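Local coordinates for protein telethonin (Homo sapiens, PDB 1YA5) that links the N-terminal Ig-like domains of two titin molecules, mediating their antiparallel assembly at the sarcomeric Z-disk, at residues S4-V10 / A23-T29; P34-L40 / H52-Q56. The protein carries 4 engineered substitutions. One frame throughout, in Å; residues are numbered along the deposited sequence.

Contact 1 of 2, residues S4-V10 / A23-T29. Engineered in segment 4-10: Ser8 (natural residue Cys).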
ATOM      1  N   SER C   4      -7.558   5.471   2.565  1.00 51.36           N
ATOM      2  CA  SER C   4      -8.768   4.863   2.032  1.00 47.05           C
ATOM      3  C   SER C   4      -8.830   3.470   2.578  1.00 47.71           C
ATOM      4  O   SER C   4      -7.830   2.764   2.580  1.00 49.12           O
ATOM      5  CB  SER C   4      -8.746   4.797   0.503  1.00 46.69           C
ATOM      6  OG  SER C   4      -8.257   6.003  -0.067  1.00 53.04           O
ATOM      7  N   GLU C   5     -10.008   3.073   3.031  1.00 47.08           N
ATOM      8  CA  GLU C   5     -10.209   1.755   3.603  1.00 49.68           C
ATOM      9  C   GLU C   5     -11.163   0.979   2.705  1.00 48.51           C
ATOM     10  O   GLU C   5     -12.325   1.327   2.585  1.00 49.25           O
ATOM     11  CB  GLU C   5     -10.793   1.880   5.027  1.00 51.42           C
ATOM     12  CG  GLU C   5      -9.917   1.303   6.146  1.00 52.57           C
ATOM     13  CD  GLU C   5      -9.181   0.002   5.747  1.00 61.61           C
ATOM     14  OE1 GLU C   5      -7.936  -0.048   5.892  1.00 59.79           O
ATOM     15  OE2 GLU C   5      -9.834  -0.983   5.300  1.00 55.58           O
ATOM     16  N   LEU C   6     -10.655  -0.063   2.068  1.00 46.07           N
ATOM     17  CA  LEU C   6     -11.444  -0.867   1.144  1.00 44.50           C
ATOM     18  C   LEU C   6     -11.763  -2.224   1.753  1.00 43.50           C
ATOM     19  O   LEU C   6     -10.866  -2.915   2.241  1.00 46.07           O
ATOM     20  CB  LEU C   6     -10.644  -1.116  -0.146  1.00 51.92           C
ATOM     21  CG  LEU C   6     -10.773  -0.171  -1.344  1.00 47.69           C
ATOM     22  CD1 LEU C   6     -10.682   1.279  -0.889  1.00 47.82           C
ATOM     23  CD2 LEU C   6      -9.707  -0.498  -2.362  1.00 42.84           C
ATOM     24  N   SER C   7     -13.023  -2.630   1.678  1.00 41.38           N
ATOM     25  CA  SER C   7     -13.438  -3.914   2.221  1.00 46.37           C
ATOM     26  C   SER C   7     -13.859  -4.996   1.233  1.00 43.70           C
ATOM     27  O   SER C   7     -14.192  -4.729   0.090  1.00 46.31           O
ATOM     28  CB  SER C   7     -14.520  -3.700   3.237  1.00 42.61           C
ATOM     29  OG  SER C   7     -13.924  -3.854   4.509  1.00 56.27           O
ATOM     30  N   SER C   8     -13.841  -6.233   1.681  1.00 40.37           N
ATOM     31  CA  SER C   8     -14.391  -7.301   0.862  1.00 40.38           C
ATOM     32  C   SER C   8     -15.379  -8.164   1.625  1.00 41.38           C
ATOM     33  O   SER C   8     -15.160  -8.473   2.777  1.00 45.25           O
ATOM     34  CB  SER C   8     -13.275  -8.166   0.353  1.00 39.14           C
ATOM     35  OG  SER C   8     -12.389  -7.344  -0.324  1.00 45.51           O
ATOM     36  N   GLU C   9     -16.457  -8.567   0.970  1.00 43.36           N
ATOM     37  CA  GLU C   9     -17.420  -9.469   1.579  1.00 45.02           C
ATOM     38  C   GLU C   9     -17.619 -10.780   0.800  1.00 46.68           C
ATOM     39  O   GLU C   9     -17.387 -10.859  -0.393  1.00 47.10           O
ATOM     40  CB  GLU C   9     -18.740  -8.751   1.758  1.00 44.54           C
ATOM     41  CG  GLU C   9     -18.618  -7.437   2.534  1.00 46.50           C
ATOM     42  CD  GLU C   9     -17.906  -6.333   1.770  1.00 47.11           C
ATOM     43  OE1 GLU C   9     -17.076  -5.618   2.375  1.00 48.91           O
ATOM     44  OE2 GLU C   9     -18.183  -6.157   0.567  1.00 45.59           O
ATOM     45  N   VAL C  10     -18.026 -11.823   1.496  1.00 45.10           N
ATOM     46  CA  VAL C  10     -18.576 -12.979   0.834  1.00 49.45           C
ATOM     47  C   VAL C  10     -19.821 -13.349   1.584  1.00 47.45           C
ATOM     48  O   VAL C  10     -19.872 -13.165   2.779  1.00 48.23           O
ATOM     49  CB  VAL C  10     -17.652 -14.164   0.896  1.00 45.54           C
ATOM     50  CG1 VAL C  10     -18.432 -15.409   0.665  1.00 44.53           C
ATOM     51  CG2 VAL C  10     -16.586 -14.017  -0.114  1.00 47.55           C
ATOM     52  N   ALA C  23     -18.990 -13.217   5.546  1.00 51.62           N
ATOM     53  CA  ALA C  23     -17.643 -12.754   5.905  1.00 50.53           C
ATOM     54  C   ALA C  23     -17.493 -11.322   5.403  1.00 49.66           C
ATOM     55  O   ALA C  23     -17.844 -11.009   4.258  1.00 46.90           O
ATOM     56  CB  ALA C  23     -16.569 -13.669   5.272  1.00 48.92           C
ATOM     57  N   GLU C  24     -17.022 -10.439   6.278  1.00 51.41           N
ATOM     58  CA  GLU C  24     -16.637  -9.086   5.889  1.00 50.80           C
ATOM     59  C   GLU C  24     -15.227  -8.820   6.427  1.00 48.46           C
ATOM     60  O   GLU C  24     -14.956  -9.079   7.603  1.00 47.59           O
ATOM     61  CB  GLU C  24     -17.639  -8.063   6.450  1.00 50.49           C
ATOM     62  CG  GLU C  24     -18.005  -6.929   5.482  1.00 58.65           C
ATOM     63  CD  GLU C  24     -18.292  -5.581   6.174  1.00 55.44           C
ATOM     64  OE1 GLU C  24     -17.643  -4.559   5.826  1.00 47.50           O
ATOM     65  OE2 GLU C  24     -19.166  -5.545   7.067  1.00 58.01           O
ATOM     66  N   TRP C  25     -14.327  -8.316   5.576  1.00 45.81           N
ATOM     67  CA  TRP C  25     -13.018  -7.941   6.088  1.00 44.64           C
ATOM     68  C   TRP C  25     -12.339  -6.700   5.501  1.00 48.11           C
ATOM     69  O   TRP C  25     -12.491  -6.337   4.332  1.00 49.16           O
ATOM     70  CB  TRP C  25     -12.066  -9.122   6.058  1.00 44.95           C
ATOM     71  CG  TRP C  25     -11.656  -9.550   4.694  1.00 45.20           C
ATOM     72  CD1 TRP C  25     -10.493  -9.248   4.056  1.00 45.23           C
ATOM     73  CD2 TRP C  25     -12.399 -10.387   3.805  1.00 48.92           C
ATOM     74  NE1 TRP C  25     -10.450  -9.859   2.825  1.00 50.97           N
ATOM     75  CE2 TRP C  25     -11.609 -10.567   2.642  1.00 51.38           C
ATOM     76  CE3 TRP C  25     -13.654 -11.015   3.880  1.00 42.71           C
ATOM     77  CZ2 TRP C  25     -12.025 -11.357   1.565  1.00 46.68           C
ATOM     78  CZ3 TRP C  25     -14.073 -11.790   2.802  1.00 49.31           C
ATOM     79  CH2 TRP C  25     -13.258 -11.957   1.660  1.00 48.76           C
ATOM     80  N   LYS C  26     -11.551  -6.042   6.359  1.00 49.10           N
ATOM     81  CA  LYS C  26     -10.693  -4.936   5.972  1.00 46.05           C
ATOM     82  C   LYS C  26      -9.669  -5.504   5.027  1.00 42.54           C
ATOM     83  O   LYS C  26      -8.788  -6.231   5.459  1.00 48.27           O
ATOM     84  CB  LYS C  26     -10.002  -4.364   7.199  1.00 48.33           C
ATOM     85  CG  LYS C  26     -10.946  -3.649   8.140  1.00 50.73           C
ATOM     86  CD  LYS C  26     -10.214  -3.176   9.398  1.00 59.60           C
ATOM     87  CE  LYS C  26     -10.851  -1.915   9.991  1.00 55.78           C
ATOM     88  NZ  LYS C  26     -12.007  -2.256  10.855  1.00 54.11           N
ATOM     89  N   ASP C  27      -9.786  -5.209   3.738  1.00 45.66           N
ATOM     90  CA  ASP C  27      -8.972  -5.915   2.737  1.00 44.90           C
ATOM     91  C   ASP C  27      -7.727  -5.133   2.372  1.00 47.67           C
ATOM     92  O   ASP C  27      -6.607  -5.628   2.513  1.00 48.69           O
ATOM     93  CB  ASP C  27      -9.801  -6.187   1.482  1.00 44.45           C
ATOM     94  CG  ASP C  27      -8.981  -6.771   0.336  1.00 48.20           C
ATOM     95  OD1 ASP C  27      -7.739  -6.611   0.319  1.00 49.65           O
ATOM     96  OD2 ASP C  27      -9.575  -7.387  -0.564  1.00 46.32           O
ATOM     97  N   LEU C  28      -7.943  -3.921   1.893  1.00 52.83           N
ATOM     98  CA  LEU C  28      -6.872  -3.061   1.427  1.00 46.32           C
ATOM     99  C   LEU C  28      -6.945  -1.791   2.221  1.00 48.78           C
ATOM    100  O   LEU C  28      -8.030  -1.267   2.469  1.00 46.29           O
ATOM    101  CB  LEU C  28      -7.078  -2.721  -0.041  1.00 51.85           C
ATOM    102  CG  LEU C  28      -5.887  -2.352  -0.922  1.00 47.62           C
ATOM    103  CD1 LEU C  28      -4.660  -3.024  -0.398  1.00 63.70           C
ATOM    104  CD2 LEU C  28      -6.129  -2.818  -2.340  1.00 44.53           C
ATOM    105  N   THR C  29      -5.786  -1.292   2.619  1.00 50.41           N
ATOM    106  CA  THR C  29      -5.716  -0.008   3.274  1.00 53.08           C
ATOM    107  C   THR C  29      -4.673   0.866   2.568  1.00 50.70           C
ATOM    108  O   THR C  29      -3.572   0.415   2.321  1.00 45.27           O
ATOM    109  CB  THR C  29      -5.330  -0.202   4.714  1.00 53.09           C
ATOM    110  OG1 THR C  29      -5.562   1.017   5.434  1.00 53.72           O
ATOM    111  CG2 THR C  29      -3.859  -0.542   4.782  1.00 54.69           C
TER
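Start with the backbone, where donors and acceptors pair off along most of the ladder. At one end Val10 N donates to Ala23 O (2.9 Å) and Ala23 N returns a bond to Val10 O (2.9 Å); next come Ser8 N to Trp25 O at 3.0 Å and Trp25 N to Ser8 O at 2.9 Å. Then the register slips. Asp27 N and Leu28 N both donate to Leu6 O, at 2.9 and 3.1 Å, while Leu6 N gives to Leu28 O at 2.9 Å: a classic beta bulge in the antiparallel hairpin of strands 4-14 and 19-33, whose outer edges are extended by strands of two titin chains. The bulge turns Asp27 toward the partner strand, where its OD2 accepts from OG of the engineered Ser8 at 2.8 Å. Ser14 of one titin chain joins both: its backbone N donates to Asp27 OD2, and its OG hydrogen-bonds Ser8 OG. Ser8 CB lies over the face of the Trp25 six-membered ring in a CH-pi contact, 3.9 Å from its centroid.

Contact 2 of 2, residues P34-L40 / H52-Q56. Engineered in segment 34-40: Ser38 (natural residue Cys). With SO4 (sulfate ion), chain H.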
ATOM      1  N   PRO C  34       3.282  12.202   4.728  1.00 52.11           N
ATOM      2  CA  PRO C  34       3.670  13.598   4.507  1.00 50.07           C
ATOM      3  C   PRO C  34       4.895  13.708   3.608  1.00 50.69           C
ATOM      4  O   PRO C  34       5.641  12.742   3.435  1.00 47.61           O
ATOM      5  CB  PRO C  34       4.025  14.092   5.912  1.00 50.10           C
ATOM      6  CG  PRO C  34       4.142  12.822   6.760  1.00 52.94           C
ATOM      7  CD  PRO C  34       3.146  11.892   6.159  1.00 48.33           C
ATOM      8  N   GLU C  35       5.096  14.892   3.052  1.00 50.97           N
ATOM      9  CA  GLU C  35       6.182  15.126   2.119  1.00 48.20           C
ATOM     10  C   GLU C  35       7.540  15.070   2.818  1.00 50.19           C
ATOM     11  O   GLU C  35       8.509  14.543   2.263  1.00 52.22           O
ATOM     12  CB  GLU C  35       5.987  16.481   1.436  1.00 52.49           C
ATOM     13  CG  GLU C  35       4.538  16.798   1.121  1.00 53.57           C
ATOM     14  CD  GLU C  35       4.385  17.934   0.129  1.00 57.63           C
ATOM     15  OE1 GLU C  35       5.125  18.946   0.265  1.00 52.06           O
ATOM     16  OE2 GLU C  35       3.514  17.809  -0.775  1.00 52.96           O
ATOM     17  N   GLU C  36       7.609  15.620   4.030  1.00 48.34           N
ATOM     18  CA  GLU C  36       8.803  15.509   4.875  1.00 45.65           C
ATOM     19  C   GLU C  36       9.185  14.055   5.022  1.00 47.90           C
ATOM     20  O   GLU C  36      10.332  13.744   5.295  1.00 50.46           O
ATOM     21  CB  GLU C  36       8.563  16.081   6.272  1.00 50.67           C
ATOM     22  CG  GLU C  36       7.900  17.448   6.298  1.00 55.65           C
ATOM     23  CD  GLU C  36       6.517  17.436   5.644  1.00 62.03           C
ATOM     24  OE1 GLU C  36       5.895  16.343   5.537  1.00 51.47           O
ATOM     25  OE2 GLU C  36       6.056  18.533   5.236  1.00 64.15           O
ATOM     26  N   GLY C  37       8.216  13.164   4.850  1.00 47.42           N
ATOM     27  CA  GLY C  37       8.474  11.749   4.997  1.00 48.83           C
ATOM     28  C   GLY C  37       9.604  11.269   4.112  1.00 47.61           C
ATOM     29  O   GLY C  37      10.361  10.386   4.495  1.00 49.21           O
ATOM     30  N   SER C  38       9.720  11.835   2.919  1.00 46.85           N
ATOM     31  CA  SER C  38      10.860  11.506   2.076  1.00 49.43           C
ATOM     32  C   SER C  38      11.398  12.695   1.287  1.00 47.35           C
ATOM     33  O   SER C  38      10.764  13.208   0.370  1.00 43.25           O
ATOM     34  CB  SER C  38      10.589  10.294   1.192  1.00 46.53           C
ATOM     35  OG  SER C  38       9.588  10.592   0.256  1.00 46.43           O
ATOM     36  N   SER C  39      12.584  13.136   1.683  1.00 48.05           N
ATOM     37  CA  SER C  39      13.134  14.374   1.192  1.00 48.83           C
ATOM     38  C   SER C  39      14.620  14.252   0.955  1.00 48.70           C
ATOM     39  O   SER C  39      15.263  13.278   1.351  1.00 49.35           O
ATOM     40  CB  SER C  39      12.882  15.496   2.186  1.00 44.84           C
ATOM     41  OG  SER C  39      13.346  15.111   3.451  1.00 45.82           O
ATOM     42  N   LEU C  40      15.156  15.265   0.299  1.00 47.37           N
ATOM     43  CA  LEU C  40      16.561  15.333   0.035  1.00 46.18           C
ATOM     44  C   LEU C  40      16.914  16.795   0.064  1.00 45.89           C
ATOM     45  O   LEU C  40      16.159  17.623  -0.424  1.00 46.60           O
ATOM     46  CB  LEU C  40      16.842  14.744  -1.346  1.00 46.40           C
ATOM     47  CG  LEU C  40      17.997  15.338  -2.115  1.00 42.57           C
ATOM     48  CD1 LEU C  40      19.198  14.524  -1.804  1.00 48.47           C
ATOM     49  CD2 LEU C  40      17.711  15.289  -3.568  1.00 47.74           C
ATOM     50  N   HIS C  52      16.577  21.371  -2.805  1.00 47.96           N
ATOM     51  CA  HIS C  52      15.709  20.669  -1.876  1.00 46.27           C
ATOM     52  C   HIS C  52      14.494  20.033  -2.551  1.00 42.87           C
ATOM     53  O   HIS C  52      13.880  20.626  -3.423  1.00 41.67           O
ATOM     54  CB  HIS C  52      15.234  21.575  -0.729  1.00 43.70           C
ATOM     55  CG  HIS C  52      14.308  20.865   0.212  1.00 56.03           C
ATOM     56  ND1 HIS C  52      12.939  20.819   0.021  1.00 56.58           N
ATOM     57  CD2 HIS C  52      14.563  20.080   1.288  1.00 55.31           C
ATOM     58  CE1 HIS C  52      12.390  20.075   0.967  1.00 55.17           C
ATOM     59  NE2 HIS C  52      13.353  19.616   1.749  1.00 56.15           N
ATOM     60  N   GLN C  53      14.127  18.839  -2.122  1.00 41.15           N
ATOM     61  CA  GLN C  53      12.858  18.283  -2.529  1.00 41.38           C
ATOM     62  C   GLN C  53      12.201  17.506  -1.412  1.00 44.29           C
ATOM     63  O   GLN C  53      12.880  16.945  -0.555  1.00 48.51           O
ATOM     64  CB  GLN C  53      13.036  17.378  -3.715  1.00 39.09           C
ATOM     65  CG  GLN C  53      13.920  16.259  -3.403  1.00 41.54           C
ATOM     66  CD  GLN C  53      14.074  15.364  -4.578  1.00 49.13           C
ATOM     67  OE1 GLN C  53      14.522  14.217  -4.448  1.00 51.53           O
ATOM     68  NE2 GLN C  53      13.702  15.867  -5.749  1.00 47.00           N
ATOM     69  N   GLN C  54      10.870  17.505  -1.422  1.00 44.44           N
ATOM     70  CA  GLN C  54      10.076  16.662  -0.558  1.00 42.75           C
ATOM     71  C   GLN C  54       8.875  16.160  -1.339  1.00 39.49           C
ATOM     72  O   GLN C  54       8.376  16.847  -2.204  1.00 44.63           O
ATOM     73  CB  GLN C  54       9.688  17.376   0.760  1.00 40.95           C
ATOM     74  CG  GLN C  54       9.157  18.796   0.658  1.00 40.95           C
ATOM     75  CD  GLN C  54       8.766  19.364   2.019  1.00 49.43           C
ATOM     76  OE1 GLN C  54       9.508  19.226   2.988  1.00 54.15           O
ATOM     77  NE2 GLN C  54       7.597  19.996   2.096  1.00 46.28           N
ATOM     78  N   GLY C  55       8.443  14.937  -1.066  1.00 46.48           N
ATOM     79  CA  GLY C  55       7.319  14.353  -1.799  1.00 47.64           C
ATOM     80  C   GLY C  55       6.526  13.309  -1.031  1.00 47.57           C
ATOM     81  O   GLY C  55       7.099  12.446  -0.359  1.00 44.71           O
ATOM     82  N   GLN C  56       5.202  13.377  -1.143  1.00 41.46           N
ATOM     83  CA  GLN C  56       4.347  12.352  -0.576  1.00 38.39           C
ATOM     84  C   GLN C  56       4.599  11.000  -1.192  1.00 48.00           C
ATOM     85  O   GLN C  56       5.017  10.879  -2.356  1.00 44.22           O
ATOM     86  CB  GLN C  56       2.905  12.696  -0.796  1.00 40.70           C
ATOM     87  CG  GLN C  56       2.561  14.080  -0.319  1.00 44.27           C
ATOM     88  CD  GLN C  56       1.103  14.253  -0.184  1.00 39.61           C
ATOM     89  OE1 GLN C  56       0.348  13.848  -1.059  1.00 48.24           O
ATOM     90  NE2 GLN C  56       0.678  14.823   0.924  1.00 50.44           N
TER
HETATM   91  S   SO4 H 605       1.719  17.504   3.342  0.50 52.06           S
HETATM   92  O1  SO4 H 605       3.017  18.095   3.663  0.50 52.50           O
HETATM   93  O2  SO4 H 605       1.644  16.172   3.928  0.50 52.75           O
HETATM   94  O3  SO4 H 605       1.571  17.420   1.894  0.50 44.86           O
HETATM   95  O4  SO4 H 605       0.652  18.339   3.891  0.50 48.69           O
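Gln54 and Glu35 bury the most surface here, 85 and 83 Å², with Leu40 next at 75 Å². Glu35 sits in a short turn, tightened by a bond of 3.0 Å from Ser38 N to Glu35 O, that brings the chain from Pro34 round to Ser39 and Leu40, which pair with strand 49-62. Its side chain lies along the partner segment: Gln54 NE2 donates to Glu35 OE1 in a long bond of 3.3 Å, the acceptor's position being less certain, and Glu35 CG packs on Gln56 CG at 3.7 Å. The carboxylate has a stronger partner in a salt bridge to Arg184 of one titin chain. Gly55 N bonds to Ser38 O at 3.2 Å, with a weak second bond to Glu35 O at 3.4 Å. Leu40 marks the regular ladder. Its backbone makes both bonds of a hydrogen-bonded pair, Leu40 N to Gln53 O at 3.0 Å and Gln53 N to Leu40 O at 2.9 Å, and Leu40 CD2 reaches Gln53 OE1 at 3.5 Å. A sulfate, probably from the crystallisation liquor, lies beside Pro34, Glu35 and Gln56. What results is the open end of an antiparallel beta hairpin, strands 39-44 and 49-62, flanked on its two edges by strands from different titin chains.

In the fold
Contacts 1 and 2 each join the strands of a beta hairpin, and the two hairpins follow one another along the chain, on opposite sides of its centre. Their centres are 30 Å apart and they do not touch, but strands 19-33 and 49-62 are neighbours in one antiparallel sheet. Contact 1 is partly buried and strand-paired along its length apart from a bulge, with an aromatic ring and leucines on one face; contact 2 lies at the surface, pairs regularly at one end only, and relies more on glutamine and glutamate side chains. Titin strands extend both hairpins on both edges, consistent with telethonin's role in joining two titin molecules.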